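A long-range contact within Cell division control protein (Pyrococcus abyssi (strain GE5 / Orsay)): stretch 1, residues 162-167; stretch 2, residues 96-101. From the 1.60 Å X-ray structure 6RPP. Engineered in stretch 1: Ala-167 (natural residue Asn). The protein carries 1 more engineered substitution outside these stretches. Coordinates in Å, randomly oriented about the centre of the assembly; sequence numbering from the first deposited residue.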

# COMPACT_ATOMS: atom_id res chain seq x y z
N GLY A 162 5.89 -0.61 -7.68
CA GLY A 162 7.24 -1.11 -7.48
C GLY A 162 7.72 -1.13 -6.04
O GLY A 162 8.92 -1.36 -5.83
N ILE A 163 6.83 -0.90 -5.06
CA ILE A 163 7.15 -0.86 -3.64
C ILE A 163 6.37 -1.96 -2.92
O ILE A 163 5.24 -2.23 -3.29
CB ILE A 163 6.77 0.52 -3.07
CG1 ILE A 163 7.61 1.63 -3.74
CG2 ILE A 163 6.94 0.57 -1.53
CD1 ILE A 163 7.13 3.04 -3.45
N PHE A 164 6.96 -2.62 -1.91
CA PHE A 164 6.18 -3.56 -1.10
C PHE A 164 5.50 -2.73 -0.04
O PHE A 164 6.13 -2.35 0.95
CB PHE A 164 7.11 -4.64 -0.55
CG PHE A 164 7.51 -5.59 -1.63
CD1 PHE A 164 6.62 -6.53 -2.12
CD2 PHE A 164 8.76 -5.48 -2.21
CE1 PHE A 164 6.98 -7.40 -3.14
CE2 PHE A 164 9.14 -6.33 -3.23
CZ PHE A 164 8.24 -7.30 -3.69
N VAL A 165 4.25 -2.42 -0.32
CA VAL A 165 3.43 -1.48 0.45
C VAL A 165 2.86 -2.21 1.64
O VAL A 165 2.28 -3.30 1.48
CB VAL A 165 2.31 -0.93 -0.44
CG1 VAL A 165 1.43 -0.02 0.34
CG2 VAL A 165 2.91 -0.21 -1.67
N HIS A 166 2.98 -1.62 2.84
CA HIS A 166 2.42 -2.27 4.02
C HIS A 166 0.90 -2.22 3.95
O HIS A 166 0.30 -1.27 3.42
CB HIS A 166 2.94 -1.61 5.31
CG HIS A 166 2.47 -2.30 6.55
ND1 HIS A 166 1.30 -1.94 7.19
CD2 HIS A 166 2.98 -3.34 7.26
CE1 HIS A 166 1.11 -2.73 8.23
NE2 HIS A 166 2.12 -3.58 8.31
N ALA A 167 0.27 -3.28 4.49
CA ALA A 167 -1.16 -3.51 4.37
C ALA A 167 -1.76 -3.89 5.71
O ALA A 167 -1.09 -4.40 6.61
CB ALA A 167 -1.42 -4.67 3.40
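Stretch 2 96-101: THPFFV

Two strand segments meet here through side chains packed on each other and on backbone, and through two bridging waters, with no direct hydrogen bond between them. Pro-98 to Val-101 is extended, as is Ile-163 to His-166; Thr-96 and His-97 precede the strand as loop. The strands cross obliquely, with 128° between their N-to-C directions and a closest axial approach of 6.2 Å. The nearest CA atoms are those of His-166 and Phe-99, 6.1 Å apart.

Two waters bridge the backbones. Water 1 donates to Pro-98 O (2.6 Å) and accepts from His-166 N (2.8 Å); it also hydrogen-bonds His-97 NE2 at 2.9 Å. Water 2 accepts from Phe-100 N (3.1 Å) and donates to Phe-164 O (2.5 Å).

His-166 has the largest covered area. Its CA-to-CB bond points toward stretch 2, which brings its ring against Pro-98 and Phe-100. His-166 CB lies 3.3 Å from Pro-98 O, and His-166 ND1 lies 3.5 Å from Pro-98 CG. Phe-100 CZ lies 3.7 Å from His-166 CD2, at the edge of the His-166 ring; the two ring planes are oblique, at 58°. The Phe-100 ring also meets Phe-164 O at its edge, Phe-100 CD2 to Phe-164 O 3.5 Å. His-97 NE2 sits 3.4 Å from Val-165 CG1, and His-97 CE1 is 3.2 Å from His-166 O. Ile-163 CG2 packs against the Phe-99 ring edge, 4.2 Å from Phe-99 CE2.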

# COMPACT_ATOMS: atom_id res chain seq x y z
N THR A 96 0.62 8.64 8.16
CA THR A 96 0.95 7.57 9.10
C THR A 96 1.12 6.22 8.44
O THR A 96 1.39 5.25 9.15
CB THR A 96 -0.11 7.44 10.22
OG1 THR A 96 -1.41 7.13 9.68
CG2 THR A 96 -0.20 8.72 11.01
N HIS A 97 1.04 6.14 7.11
CA HIS A 97 1.23 4.87 6.43
C HIS A 97 2.65 4.36 6.68
O HIS A 97 3.61 5.10 6.40
CB HIS A 97 1.00 5.08 4.94
CG HIS A 97 1.21 3.86 4.12
ND1 HIS A 97 0.21 2.95 3.88
CD2 HIS A 97 2.31 3.41 3.47
CE1 HIS A 97 0.70 1.94 3.18
NE2 HIS A 97 1.96 2.22 2.87
N PRO A 98 2.83 3.12 7.15
CA PRO A 98 4.18 2.66 7.46
C PRO A 98 4.86 1.99 6.28
O PRO A 98 4.22 1.38 5.43
CB PRO A 98 3.95 1.65 8.60
CG PRO A 98 2.59 1.14 8.37
CD PRO A 98 1.79 2.25 7.73
N PHE A 99 6.19 2.10 6.27
CA PHE A 99 7.07 1.47 5.31
C PHE A 99 8.02 0.56 6.06
O PHE A 99 8.36 0.83 7.20
CB PHE A 99 7.91 2.51 4.53
CG PHE A 99 7.12 3.26 3.53
CD1 PHE A 99 6.35 4.34 3.94
CD2 PHE A 99 7.18 2.96 2.20
CE1 PHE A 99 5.59 5.08 3.01
CE2 PHE A 99 6.42 3.66 1.26
CZ PHE A 99 5.64 4.74 1.64
N PHE A 100 8.37 -0.56 5.43
CA PHE A 100 9.49 -1.38 5.89
C PHE A 100 10.80 -0.65 5.63
O PHE A 100 11.09 -0.30 4.48
CB PHE A 100 9.49 -2.71 5.12
CG PHE A 100 8.17 -3.44 5.18
CD1 PHE A 100 7.80 -4.14 6.32
CD2 PHE A 100 7.31 -3.40 4.10
CE1 PHE A 100 6.58 -4.80 6.38
CE2 PHE A 100 6.09 -4.04 4.15
CZ PHE A 100 5.73 -4.75 5.27
N VAL A 101 11.61 -0.45 6.67
CA VAL A 101 12.90 0.23 6.53
C VAL A 101 13.99 -0.69 7.04
O VAL A 101 13.92 -1.16 8.18
CB VAL A 101 12.96 1.58 7.28
CG1 VAL A 101 14.36 2.17 7.18
CG2 VAL A 101 11.93 2.54 6.68
O HOH W 1 4.46 0.74 2.93
O HOH W 2 6.67 -0.73 2.80